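Local coordinates for protein putative mannose-1-phosphate guanylyl transferase (Thermus thermophilus, PDB 2CU2) that probably transfers GMP from GTP to mannose 1-phosphate, giving GDP-mannose and pyrophosphate, at residues Leu29-Phe32 with Thr36-Glu39; His209-Arg214 with Glu222-Gly227; Arg119-Thr124 with Gly249-Asp254; Gly296-Leu301 with Val308-Asp313; Tyr4-Ala9 with Arg74-Pro79. All coordinates share one frame; numbering follows the deposited sequence.

Contact 1: Leu29-Phe32 with Thr36-Glu39; sequences LPLF and TLLE
L37 turns both of its methyl groups to the 29-32 segment. Its CD1 lies 3.9 Å from CD1 of L31. Its CD2 lies 4.1 Å from CD2 of F32, at the edge of the phenyl ring and near its plane. F32 itself packs on helix 261-266.

The polar contacts run through the backbone. CA of T36 is 3.1 Å from O of L29 and directs its hydrogen at that oxygen, with 164° at the hydrogen. A water donates to O of L29 at 2.7 Å and accepts from N of L37 at 3.0 Å. It gives an N-H of the first helical turn a partner.

T36 is the N-cap of helix 37-45 and forms a capping box with E39. N of E39 donates to OG1 of T36 at 3.1 Å; the return bond from N of T36 to OE1 of E39 is weak, at 3.4 Å. OG1 reaches the turn because it sits between the backbone N and the carbonyl carbon (chi1 70°). CG2 is left against O of L29, 3.8 Å away. OG1 also bonds to the hydroxyl of Y69. A valine here would probably leave N of E39 uncapped and Y69 without this partner. O of P30 bonds to the hydroxyl of Y292.

Contact 2: His209-Arg214 with Glu222-Gly227; sequences HEALER and EEVYAG
A211 and V224 form the tight part of this contact. CB of A211 meets CG1 of V224 at 3.7 Å, and both residues are buried. The small alanine lets the valine come close to the backbone of helix 209-214, with CG1 also 4.1 Å from CA of A211. CG1 of V224 stands anti to its own nitrogen (chi1 171°). That sets CG2 beside the backbone N, where it meets the end of R214. NH1 of R214 is 3.7 Å from this CG2, approached obliquely.

The outer side is polar and more open. R214 grips the carboxylate of E223 end-on, one nitrogen to each oxygen. NH1 to OE1 is the better bond, at 2.9 Å and nearly straight, with OE1 in the guanidinium plane. NH2 to OE2 is longer, at 3.3 Å and more bent, with OE2 tilted from that plane. Both oxygens use their syn lone pairs. The two planes are 38° apart, so the salt bridge is not flat. A methionine in place of R214 would probably leave the E223 carboxylate without its charged mate.

The two helices run antiparallel, 178° apart, with axes 10.3 Å from each other at closest. They make a helical hairpin on the outside of the domain. A219, in the connecting loop, touches R214 and V224. Helix 83-98 packs against both helices: its L89 meets A211 and L212, and its L90 meets Y225. L212 also packs on A198 of helix 194-204.

Contact 3: Arg119-Thr124 with Gly249-Asp254; sequences REALAT and GRFPWD. With SO4 (sulfate ion), chain C.
The F251 ring turns its edge to A121, whose CB lies near the ring plane, 4.0 Å from CE2. One ring face is partly covered by the chain just before it: C of G249 stands 4.2 Å above the plane, toward the rim. CG of F251 sits between its backbone N and carbonyl carbon (chi1 48°), which folds the ring back over G249. The fit is close, because a beta carbon on G249 would run into CE2. CA of G249 is a looser neighbour of CB of A121, at 4.4 Å. The contact is small, buried and wholly apolar, and no hydrogen bond joins the two segments.

The second flat group, the guanidinium of R119, takes no part in this packing. A sulfate, probably from the crystallisation liquor, lies at its edge. NH2 of R119 donates to O1 of the sulfate at 2.7 Å. NE adds two weak bonds, to O4 at 3.2 Å and to O3 at 3.3 Å. The grip is therefore side-on, through NE and NH2. The remaining nitrogen, NH1, bonds to the backbone oxygen of R44, which would limit how the group can turn.

The contact joins helix 115-128 to the chain that leaves strand 244-249. F251 also packs on L137 and L139 of strand 134-139, and its ring meets that of Y118. L122, on the same helix, touches V189 of strand 184-192. Beyond F251 the chain forms strand 253-254, which pairs antiparallel with strand 111-112.

Contact 4: Gly296-Leu301 with Val308-Asp313; sequences GVVATL and VAKVGD
V308 opens the second segment against V298. Their CG1 atoms meet at 4.0 Å, and the two side chains lie alongside each other, pointing opposite ways. Each CG1 is anti to its own backbone N (chi1 170° for V298), and this brings the two methyls together. The other branch of V308, CG2, lies 4.3 Å from CG2 of T300. The hydroxyl of T300 instead bonds to H281 and T286.

A309 faces away from the other strand. It packs on Y292, P18 and W259.

K310 faces back in. Its CB lies 4.2 Å from CG2 of V298, so the start of its chain serves as an apolar wall. Its NZ bonds to O of G312 at 2.8 Å, in the carbonyl plane and on a lone pair. NZ also forms salt bridges with D294 and with D313 of the second subunit. G312 has a positive phi (63°), a turn that follows the end of the strand.

No hydrogen bond joins the two strands. They belong to different sheets, facing each other by side chains, with axes 8.9 Å apart and 162° between their directions. This fits the beta-helix-like domain, and strand 297-301 also pairs in parallel with a strand of the second subunit. The chemistry is thus an apolar interior closed at one end by a lysine, whose positive charge is probably stabilised by the two carboxylates.

Contact 5: Tyr4-Ala9 with Arg74-Pro79; sequences YALVMA and RLLLEP
The Rossmann-like sheet of the GT-A nucleotidyltransferase domain brings Y4 to R74 and L6 to L76. Strands 3-8 and 74-78 are not neighbours in it: strand 54-59 lies between them and pairs in parallel with both. The two segments therefore meet by side chains alone. Even the nearest CA atoms, of L6 and L76, are 9.1 Å apart. The directions of the segments differ by 50°, as sheet twist would give.

The apolar link is L6 to L76, whose CD1 atoms lie 3.9 Å apart with the two side chains roughly perpendicular. CG of L6 is anti to its backbone N (chi1 172°), and this carries CD1 to L76.

At the start of the strands, R74 meets the Y4 ring. The ring and guanidinium planes are 83° apart. NH2 lies at the ring edge, while CE2 of Y4 comes over one guanidinium face, 3.9 Å from CZ. NH2 of R74 is modelled 2.4 Å from OH of Y4 as a hydrogen bond. That is too short and too bent for its details to be trusted. R74 has a firmer hold through NE, which bonds to the backbone oxygen of E52.

Helix 83-98 packs against this part of the sheet. Its E98 touches Y4, its E94 touches L76 and its A87 touches E78. Strand 102-107 pairs in parallel with strand 3-8, on the side away from strand 54-59.

Contact 5 lies in the main sheet and touches two others. V7 packs on L38 of contact 1, with CG1 to CD1 at 3.9 Å. P79 packs on Y225 of contact 2, with CG to CB at 3.4 Å. Contact 1 falls between the two segments of contact 5 in sequence. Contact 2 likewise falls between those of contact 3. All four belong to the nucleotidyltransferase domain. Contact 4 comes last in the chain, in the beta-helix-like domain, with its centre about 47 Å from that of contact 2 and about 19 Å from that of contact 1. So the main sheet links contacts 1, 2 and 5, while contact 4 belongs to a second domain that meets the other subunit.

Contact 1: Leu29-Phe32 with Thr36-Glu39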
# COMPACT_ATOMS: atom_id res chain seq x y z
N LEU A 29 -16.26 -11.13 -3.87
CA LEU A 29 -15.31 -10.36 -3.08
C LEU A 29 -15.82 -9.94 -1.70
O LEU A 29 -16.93 -9.45 -1.54
CB LEU A 29 -14.97 -9.13 -3.92
CG LEU A 29 -14.46 -9.51 -5.31
CD1 LEU A 29 -14.15 -8.29 -6.18
CD2 LEU A 29 -13.17 -10.34 -5.26
N PRO A 30 -15.01 -10.15 -0.64
CA PRO A 30 -15.40 -9.79 0.71
C PRO A 30 -15.35 -8.28 0.92
O PRO A 30 -14.30 -7.68 1.10
CB PRO A 30 -14.44 -10.47 1.68
CG PRO A 30 -13.15 -10.76 0.90
CD PRO A 30 -13.68 -10.76 -0.61
N LEU A 31 -16.55 -7.65 0.85
CA LEU A 31 -16.60 -6.19 0.88
C LEU A 31 -17.26 -5.63 2.15
O LEU A 31 -16.63 -5.44 3.18
CB LEU A 31 -17.36 -5.72 -0.36
CG LEU A 31 -16.45 -5.56 -1.58
CD1 LEU A 31 -17.22 -5.14 -2.83
CD2 LEU A 31 -15.36 -4.50 -1.38
N PHE A 32 -18.57 -5.33 2.02
CA PHE A 32 -19.30 -4.69 3.13
C PHE A 32 -19.66 -5.69 4.23
O PHE A 32 -20.20 -6.76 3.99
CB PHE A 32 -20.57 -4.06 2.56
CG PHE A 32 -20.21 -3.07 1.49
CD1 PHE A 32 -19.58 -1.88 1.84
CD2 PHE A 32 -20.51 -3.34 0.16
CE1 PHE A 32 -19.25 -0.96 0.85
CE2 PHE A 32 -20.17 -2.41 -0.82
CZ PHE A 32 -19.55 -1.22 -0.48
N THR A 36 -19.37 -11.29 0.91
CA THR A 36 -19.39 -11.10 -0.54
C THR A 36 -20.74 -10.55 -1.00
O THR A 36 -21.77 -10.72 -0.36
CB THR A 36 -19.10 -12.42 -1.28
OG1 THR A 36 -20.21 -13.31 -1.12
CG2 THR A 36 -17.83 -13.08 -0.74
N LEU A 37 -20.80 -9.84 -2.12
CA LEU A 37 -22.06 -9.28 -2.56
C LEU A 37 -23.07 -10.38 -2.90
O LEU A 37 -24.27 -10.21 -2.71
CB LEU A 37 -21.83 -8.35 -3.75
CG LEU A 37 -21.01 -7.11 -3.37
CD1 LEU A 37 -20.51 -6.39 -4.62
CD2 LEU A 37 -21.87 -6.18 -2.51
N LEU A 38 -22.59 -11.52 -3.39
CA LEU A 38 -23.48 -12.63 -3.73
C LEU A 38 -24.08 -13.15 -2.43
O LEU A 38 -25.27 -13.46 -2.36
CB LEU A 38 -22.72 -13.76 -4.44
CG LEU A 38 -23.55 -15.04 -4.67
CD1 LEU A 38 -24.80 -14.71 -5.48
CD2 LEU A 38 -22.71 -16.09 -5.38
N GLU A 39 -23.25 -13.21 -1.40
CA GLU A 39 -23.69 -13.68 -0.09
C GLU A 39 -24.86 -12.83 0.44
O GLU A 39 -25.89 -13.36 0.85
CB GLU A 39 -22.52 -13.61 0.89
CG GLU A 39 -22.71 -14.39 2.18
CD GLU A 39 -21.51 -14.28 3.10
OE1 GLU A 39 -20.36 -14.11 2.60
OE2 GLU A 39 -21.71 -14.35 4.33
O HOH W 1 -18.44 -9.21 -3.80

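Contact 2: His209-Arg214 with Glu222-Gly227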
# COMPACT_ATOMS: atom_id res chain seq x y z
N HIS A 209 -34.81 -16.26 -29.30
CA HIS A 209 -36.07 -17.00 -29.39
C HIS A 209 -35.83 -18.39 -29.99
O HIS A 209 -36.33 -19.41 -29.53
CB HIS A 209 -37.08 -16.21 -30.24
CG HIS A 209 -38.20 -17.10 -30.72
ND1 HIS A 209 -38.17 -17.76 -31.91
CD2 HIS A 209 -39.43 -17.36 -30.11
CE1 HIS A 209 -39.34 -18.41 -32.00
NE2 HIS A 209 -40.12 -18.19 -30.94
N GLU A 210 -35.04 -18.39 -31.09
CA GLU A 210 -34.69 -19.66 -31.73
C GLU A 210 -33.86 -20.54 -30.79
O GLU A 210 -34.04 -21.75 -30.68
CB GLU A 210 -33.89 -19.36 -33.01
CG GLU A 210 -33.92 -20.53 -34.00
CD GLU A 210 -33.20 -20.13 -35.28
OE1 GLU A 210 -31.99 -20.24 -35.32
OE2 GLU A 210 -33.87 -19.74 -36.23
N ALA A 211 -32.89 -19.90 -30.11
CA ALA A 211 -32.07 -20.64 -29.17
C ALA A 211 -32.92 -21.27 -28.06
O ALA A 211 -32.74 -22.41 -27.66
CB ALA A 211 -31.04 -19.68 -28.56
N LEU A 212 -33.87 -20.46 -27.55
CA LEU A 212 -34.75 -20.94 -26.49
C LEU A 212 -35.56 -22.17 -26.93
O LEU A 212 -35.74 -23.13 -26.20
CB LEU A 212 -35.69 -19.80 -26.11
CG LEU A 212 -36.80 -20.23 -25.14
CD1 LEU A 212 -36.27 -20.88 -23.86
CD2 LEU A 212 -37.67 -19.08 -24.67
N GLU A 213 -36.11 -22.09 -28.17
CA GLU A 213 -36.88 -23.22 -28.68
C GLU A 213 -36.03 -24.49 -28.76
O GLU A 213 -36.45 -25.58 -28.40
CB GLU A 213 -37.44 -22.89 -30.08
CG GLU A 213 -38.63 -21.92 -30.07
CD GLU A 213 -39.89 -22.61 -29.56
OE1 GLU A 213 -40.21 -23.68 -30.05
OE2 GLU A 213 -40.57 -22.01 -28.74
N ARG A 214 -34.80 -24.33 -29.29
CA ARG A 214 -33.96 -25.50 -29.48
C ARG A 214 -33.49 -26.10 -28.15
O ARG A 214 -33.31 -27.31 -28.01
CB ARG A 214 -32.75 -25.08 -30.32
CG ARG A 214 -33.14 -24.74 -31.76
CD ARG A 214 -31.96 -24.88 -32.73
NE ARG A 214 -31.01 -23.79 -32.54
CZ ARG A 214 -29.77 -24.11 -32.13
NH1 ARG A 214 -29.45 -25.37 -31.92
NH2 ARG A 214 -28.87 -23.14 -31.93
N GLU A 222 -23.78 -26.04 -25.01
CA GLU A 222 -22.53 -25.55 -25.57
C GLU A 222 -22.71 -25.07 -27.01
O GLU A 222 -22.29 -23.99 -27.40
CB GLU A 222 -21.51 -26.69 -25.52
CG GLU A 222 -20.36 -26.40 -24.55
CD GLU A 222 -19.05 -26.69 -25.23
OE1 GLU A 222 -19.05 -26.96 -26.42
OE2 GLU A 222 -18.02 -26.65 -24.56
N GLU A 223 -23.32 -25.95 -27.83
CA GLU A 223 -23.54 -25.59 -29.22
C GLU A 223 -24.36 -24.30 -29.35
O GLU A 223 -23.97 -23.35 -30.02
CB GLU A 223 -24.28 -26.75 -29.90
CG GLU A 223 -24.57 -26.47 -31.38
CD GLU A 223 -25.92 -25.81 -31.50
OE1 GLU A 223 -26.89 -26.34 -30.98
OE2 GLU A 223 -26.00 -24.76 -32.14
N VAL A 224 -25.54 -24.34 -28.69
CA VAL A 224 -26.44 -23.19 -28.75
C VAL A 224 -25.75 -21.89 -28.32
O VAL A 224 -25.83 -20.87 -28.99
CB VAL A 224 -27.66 -23.47 -27.86
CG1 VAL A 224 -28.51 -22.20 -27.73
CG2 VAL A 224 -28.51 -24.58 -28.44
N TYR A 225 -25.10 -21.94 -27.14
CA TYR A 225 -24.49 -20.71 -26.60
C TYR A 225 -23.39 -20.15 -27.52
O TYR A 225 -23.23 -18.95 -27.67
CB TYR A 225 -23.91 -21.01 -25.21
CG TYR A 225 -24.34 -19.97 -24.22
CD1 TYR A 225 -25.68 -19.87 -23.86
CD2 TYR A 225 -23.40 -19.14 -23.61
CE1 TYR A 225 -26.08 -18.95 -22.90
CE2 TYR A 225 -23.80 -18.21 -22.65
CZ TYR A 225 -25.13 -18.11 -22.30
OH TYR A 225 -25.55 -17.18 -21.37
N ALA A 226 -22.61 -21.06 -28.13
CA ALA A 226 -21.50 -20.60 -28.96
C ALA A 226 -21.97 -19.71 -30.12
O ALA A 226 -21.33 -18.73 -30.50
CB ALA A 226 -20.74 -21.82 -29.50
N GLY A 227 -23.12 -20.09 -30.72
CA GLY A 227 -23.60 -19.36 -31.89
C GLY A 227 -24.50 -18.16 -31.53
O GLY A 227 -25.08 -17.49 -32.38

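Contact 3: Arg119-Thr124 with Gly249-Asp254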
# COMPACT_ATOMS: atom_id res chain seq x y z
N ARG A 119 -37.06 -6.47 -0.62
CA ARG A 119 -38.03 -7.54 -0.86
C ARG A 119 -39.41 -6.96 -1.17
O ARG A 119 -40.09 -7.44 -2.07
CB ARG A 119 -38.12 -8.47 0.35
CG ARG A 119 -36.92 -9.39 0.48
CD ARG A 119 -37.18 -10.48 1.52
NE ARG A 119 -37.19 -9.96 2.88
CZ ARG A 119 -36.09 -9.74 3.61
NH1 ARG A 119 -34.88 -10.00 3.11
NH2 ARG A 119 -36.20 -9.27 4.85
N GLU A 120 -39.81 -5.92 -0.45
CA GLU A 120 -41.11 -5.31 -0.68
C GLU A 120 -41.20 -4.79 -2.12
O GLU A 120 -42.24 -4.93 -2.76
CB GLU A 120 -41.37 -4.20 0.34
CG GLU A 120 -41.76 -4.75 1.71
CD GLU A 120 -41.91 -3.69 2.78
OE1 GLU A 120 -41.62 -2.51 2.50
OE2 GLU A 120 -42.29 -4.05 3.92
N ALA A 121 -40.11 -4.23 -2.62
CA ALA A 121 -40.09 -3.73 -4.00
C ALA A 121 -40.22 -4.89 -5.00
O ALA A 121 -40.94 -4.78 -6.00
CB ALA A 121 -38.79 -2.97 -4.27
N LEU A 122 -39.53 -5.99 -4.73
CA LEU A 122 -39.59 -7.15 -5.61
C LEU A 122 -40.97 -7.79 -5.58
O LEU A 122 -41.49 -8.22 -6.61
CB LEU A 122 -38.54 -8.19 -5.20
CG LEU A 122 -37.10 -7.91 -5.63
CD1 LEU A 122 -36.20 -9.09 -5.26
CD2 LEU A 122 -37.06 -7.69 -7.12
N ALA A 123 -41.57 -7.86 -4.39
CA ALA A 123 -42.90 -8.43 -4.24
C ALA A 123 -43.86 -7.64 -5.12
O ALA A 123 -44.70 -8.21 -5.82
CB ALA A 123 -43.35 -8.37 -2.78
N THR A 124 -43.72 -6.32 -5.09
CA THR A 124 -44.58 -5.46 -5.89
C THR A 124 -44.33 -5.66 -7.38
O THR A 124 -45.25 -5.54 -8.19
CB THR A 124 -44.37 -3.99 -5.51
OG1 THR A 124 -44.74 -3.81 -4.14
CG2 THR A 124 -45.22 -3.09 -6.38
N GLY A 249 -37.71 1.56 -6.04
CA GLY A 249 -37.14 1.11 -4.77
C GLY A 249 -36.57 2.30 -3.99
O GLY A 249 -35.95 3.20 -4.54
N ARG A 250 -36.84 2.31 -2.67
CA ARG A 250 -36.41 3.45 -1.87
C ARG A 250 -35.31 3.07 -0.88
O ARG A 250 -34.94 3.83 0.01
CB ARG A 250 -37.63 3.98 -1.11
CG ARG A 250 -38.83 4.22 -2.02
CD ARG A 250 -39.73 5.33 -1.47
NE ARG A 250 -40.85 5.58 -2.39
CZ ARG A 250 -40.59 6.34 -3.47
NH1 ARG A 250 -39.38 6.81 -3.68
NH2 ARG A 250 -41.57 6.61 -4.34
N PHE A 251 -34.75 1.86 -1.06
CA PHE A 251 -33.57 1.50 -0.30
C PHE A 251 -32.28 2.03 -0.94
O PHE A 251 -32.22 2.30 -2.13
CB PHE A 251 -33.52 -0.02 -0.22
CG PHE A 251 -33.74 -0.61 -1.58
CD1 PHE A 251 -32.69 -0.64 -2.49
CD2 PHE A 251 -34.98 -1.10 -1.93
CE1 PHE A 251 -32.90 -1.16 -3.76
CE2 PHE A 251 -35.18 -1.62 -3.21
CZ PHE A 251 -34.14 -1.65 -4.13
N PRO A 252 -31.25 2.20 -0.09
CA PRO A 252 -29.93 2.57 -0.58
C PRO A 252 -29.41 1.54 -1.59
O PRO A 252 -29.55 0.33 -1.41
CB PRO A 252 -28.99 2.66 0.62
CG PRO A 252 -29.90 2.82 1.83
CD PRO A 252 -31.23 2.07 1.35
N TRP A 253 -28.85 2.06 -2.69
CA TRP A 253 -28.44 1.14 -3.75
C TRP A 253 -27.25 1.67 -4.56
O TRP A 253 -27.19 2.83 -4.96
CB TRP A 253 -29.64 0.91 -4.67
CG TRP A 253 -29.24 0.12 -5.86
CD1 TRP A 253 -29.25 -1.29 -5.98
CD2 TRP A 253 -28.81 0.64 -7.14
NE1 TRP A 253 -28.87 -1.70 -7.22
CE2 TRP A 253 -28.57 -0.47 -7.98
CE3 TRP A 253 -28.60 1.93 -7.62
CZ2 TRP A 253 -28.15 -0.27 -9.29
CZ3 TRP A 253 -28.18 2.13 -8.93
CH2 TRP A 253 -27.95 1.03 -9.76
N ASP A 254 -26.26 0.78 -4.76
CA ASP A 254 -25.11 1.13 -5.59
C ASP A 254 -24.62 -0.10 -6.36
O ASP A 254 -24.67 -1.23 -5.88
CB ASP A 254 -23.99 1.62 -4.66
CG ASP A 254 -23.11 2.61 -5.41
OD1 ASP A 254 -22.36 2.17 -6.28
OD2 ASP A 254 -23.15 3.80 -5.09
S SO4 C . -39.76 -9.61 5.29
O1 SO4 C . -38.54 -9.81 6.00
O2 SO4 C . -40.97 -9.42 6.01
O3 SO4 C . -39.98 -10.83 4.35
O4 SO4 C . -39.66 -8.49 4.37

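Contact 4: Gly296-Leu301 with Val308-Asp313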
# COMPACT_ATOMS: atom_id res chain seq x y z
N GLY A 296 -2.91 -7.17 7.98
CA GLY A 296 -1.86 -6.27 8.44
C GLY A 296 -2.39 -4.87 8.72
O GLY A 296 -3.46 -4.68 9.28
N VAL A 297 -1.57 -3.85 8.38
CA VAL A 297 -1.94 -2.48 8.69
C VAL A 297 -1.72 -1.55 7.49
O VAL A 297 -0.87 -1.77 6.64
CB VAL A 297 -1.07 -2.01 9.86
CG1 VAL A 297 -1.26 -0.52 10.10
CG2 VAL A 297 -1.43 -2.77 11.12
N VAL A 298 -2.57 -0.51 7.42
CA VAL A 298 -2.40 0.49 6.37
C VAL A 298 -2.29 1.90 6.94
O VAL A 298 -3.18 2.39 7.63
CB VAL A 298 -3.60 0.40 5.42
CG1 VAL A 298 -3.59 1.59 4.46
CG2 VAL A 298 -3.54 -0.88 4.62
N ALA A 299 -1.15 2.57 6.86
CA ALA A 299 -1.01 3.85 7.52
C ALA A 299 -0.96 4.96 6.49
O ALA A 299 -0.22 4.90 5.51
CB ALA A 299 0.26 3.87 8.38
N THR A 300 -1.79 5.97 6.70
CA THR A 300 -1.84 7.11 5.80
C THR A 300 -1.49 8.31 6.66
O THR A 300 -1.96 8.45 7.79
CB THR A 300 -3.23 7.25 5.16
OG1 THR A 300 -4.23 7.44 6.17
CG2 THR A 300 -3.57 5.99 4.37
N LEU A 301 -0.65 9.18 6.11
CA LEU A 301 -0.19 10.35 6.82
C LEU A 301 -0.28 11.59 5.94
O LEU A 301 0.37 11.66 4.89
CB LEU A 301 1.27 10.09 7.25
CG LEU A 301 1.75 8.80 7.91
CD1 LEU A 301 3.23 8.67 7.75
CD2 LEU A 301 1.39 8.80 9.40
N VAL A 308 -6.61 3.71 -1.12
CA VAL A 308 -5.42 2.91 -0.84
C VAL A 308 -6.01 1.53 -0.58
O VAL A 308 -6.73 1.35 0.41
CB VAL A 308 -4.68 3.39 0.41
CG1 VAL A 308 -3.37 2.60 0.58
CG2 VAL A 308 -4.39 4.88 0.31
N ALA A 309 -5.74 0.58 -1.47
CA ALA A 309 -6.29 -0.77 -1.33
C ALA A 309 -5.21 -1.83 -1.33
O ALA A 309 -4.45 -1.96 -2.29
CB ALA A 309 -7.29 -1.04 -2.46
N LYS A 310 -5.15 -2.59 -0.24
CA LYS A 310 -4.14 -3.62 -0.08
C LYS A 310 -4.77 -5.01 0.07
O LYS A 310 -5.57 -5.26 0.96
CB LYS A 310 -3.31 -3.29 1.16
CG LYS A 310 -2.29 -4.39 1.49
CD LYS A 310 -2.38 -4.85 2.94
CE LYS A 310 -1.46 -6.04 3.24
NZ LYS A 310 -2.02 -7.25 2.64
N VAL A 311 -4.39 -5.92 -0.82
CA VAL A 311 -4.87 -7.30 -0.76
C VAL A 311 -3.66 -8.17 -1.05
O VAL A 311 -3.07 -8.09 -2.14
CB VAL A 311 -5.98 -7.58 -1.79
CG1 VAL A 311 -6.43 -9.05 -1.68
CG2 VAL A 311 -7.16 -6.64 -1.56
N GLY A 312 -3.27 -8.99 -0.09
CA GLY A 312 -2.10 -9.83 -0.28
C GLY A 312 -0.87 -8.96 -0.48
O GLY A 312 -0.64 -8.02 0.29
N ASP A 313 -0.09 -9.25 -1.51
CA ASP A 313 1.11 -8.47 -1.79
C ASP A 313 0.90 -7.46 -2.91
O ASP A 313 1.84 -7.12 -3.63
CB ASP A 313 2.27 -9.41 -2.13
CG ASP A 313 2.66 -10.28 -0.95
OD1 ASP A 313 3.01 -9.73 0.12
OD2 ASP A 313 2.63 -11.52 -1.09

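Contact 5: Tyr4-Ala9 with Arg74-Pro79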
# COMPACT_ATOMS: atom_id res chain seq x y z
N TYR A 4 -39.74 -18.26 -9.67
CA TYR A 4 -38.35 -18.69 -9.69
C TYR A 4 -37.52 -17.41 -9.72
O TYR A 4 -37.99 -16.36 -10.13
CB TYR A 4 -38.05 -19.55 -10.93
CG TYR A 4 -38.11 -21.03 -10.65
CD1 TYR A 4 -39.31 -21.65 -10.28
CD2 TYR A 4 -36.97 -21.82 -10.72
CE1 TYR A 4 -39.36 -23.01 -9.97
CE2 TYR A 4 -37.01 -23.18 -10.41
CZ TYR A 4 -38.21 -23.76 -10.04
OH TYR A 4 -38.24 -25.10 -9.73
N ALA A 5 -36.28 -17.51 -9.26
CA ALA A 5 -35.40 -16.36 -9.23
C ALA A 5 -34.09 -16.70 -9.93
O ALA A 5 -33.49 -17.74 -9.65
CB ALA A 5 -35.14 -15.93 -7.79
N LEU A 6 -33.68 -15.83 -10.84
CA LEU A 6 -32.42 -16.02 -11.55
C LEU A 6 -31.44 -14.99 -10.99
O LEU A 6 -31.66 -13.78 -11.11
CB LEU A 6 -32.57 -15.79 -13.05
CG LEU A 6 -31.22 -15.80 -13.79
CD1 LEU A 6 -30.68 -17.23 -13.84
CD2 LEU A 6 -31.37 -15.25 -15.20
N VAL A 7 -30.37 -15.48 -10.37
CA VAL A 7 -29.33 -14.61 -9.83
C VAL A 7 -28.09 -14.63 -10.72
O VAL A 7 -27.35 -15.60 -10.80
CB VAL A 7 -28.98 -15.10 -8.42
CG1 VAL A 7 -27.87 -14.24 -7.83
CG2 VAL A 7 -30.20 -15.03 -7.53
N MET A 8 -27.89 -13.50 -11.42
CA MET A 8 -26.78 -13.44 -12.36
C MET A 8 -25.47 -13.01 -11.68
O MET A 8 -25.32 -11.91 -11.18
CB MET A 8 -27.15 -12.44 -13.46
CG MET A 8 -28.46 -12.80 -14.16
SD MET A 8 -28.80 -11.73 -15.57
CE MET A 8 -29.05 -10.20 -14.66
N ALA A 9 -24.53 -13.97 -11.64
CA ALA A 9 -23.21 -13.66 -11.09
C ALA A 9 -22.18 -13.50 -12.21
O ALA A 9 -21.93 -14.41 -12.99
CB ALA A 9 -22.80 -14.80 -10.16
N ARG A 74 -29.67 -23.87 -7.34
CA ARG A 74 -29.13 -24.59 -8.49
C ARG A 74 -28.20 -23.71 -9.33
O ARG A 74 -28.45 -22.53 -9.56
CB ARG A 74 -30.31 -25.08 -9.34
CG ARG A 74 -31.45 -25.66 -8.50
CD ARG A 74 -32.56 -26.27 -9.37
NE ARG A 74 -33.88 -26.07 -8.74
CZ ARG A 74 -34.97 -26.34 -9.49
NH1 ARG A 74 -34.83 -26.77 -10.73
NH2 ARG A 74 -36.19 -26.19 -8.97
N LEU A 75 -27.06 -24.30 -9.74
CA LEU A 75 -26.11 -23.58 -10.60
C LEU A 75 -26.50 -23.68 -12.07
O LEU A 75 -26.79 -24.75 -12.60
CB LEU A 75 -24.72 -24.21 -10.39
CG LEU A 75 -24.03 -23.71 -9.12
CD1 LEU A 75 -22.56 -24.13 -9.04
CD2 LEU A 75 -24.05 -22.18 -8.99
N LEU A 76 -26.48 -22.56 -12.78
CA LEU A 76 -26.69 -22.55 -14.22
C LEU A 76 -25.35 -22.10 -14.77
O LEU A 76 -25.02 -20.92 -14.73
CB LEU A 76 -27.77 -21.56 -14.64
CG LEU A 76 -29.23 -21.97 -14.45
CD1 LEU A 76 -30.12 -20.93 -15.09
CD2 LEU A 76 -29.47 -23.33 -15.09
N LEU A 77 -24.57 -23.06 -15.26
CA LEU A 77 -23.25 -22.78 -15.78
C LEU A 77 -23.28 -22.28 -17.22
O LEU A 77 -23.73 -22.98 -18.12
CB LEU A 77 -22.38 -24.04 -15.68
CG LEU A 77 -22.31 -24.67 -14.29
CD1 LEU A 77 -21.48 -25.94 -14.34
CD2 LEU A 77 -21.69 -23.68 -13.30
N GLU A 78 -22.80 -21.05 -17.41
CA GLU A 78 -22.74 -20.44 -18.73
C GLU A 78 -21.43 -20.87 -19.39
O GLU A 78 -20.35 -20.54 -18.90
CB GLU A 78 -22.79 -18.91 -18.61
CG GLU A 78 -24.03 -18.39 -17.90
CD GLU A 78 -23.90 -16.94 -17.45
OE1 GLU A 78 -23.95 -16.03 -18.31
OE2 GLU A 78 -23.75 -16.70 -16.23
N PRO A 79 -21.52 -21.60 -20.51
CA PRO A 79 -20.32 -22.07 -21.22
C PRO A 79 -19.39 -20.96 -21.72
O PRO A 79 -18.17 -21.13 -21.75
CB PRO A 79 -20.90 -22.91 -22.36
CG PRO A 79 -22.25 -22.31 -22.59
CD PRO A 79 -22.74 -22.07 -21.18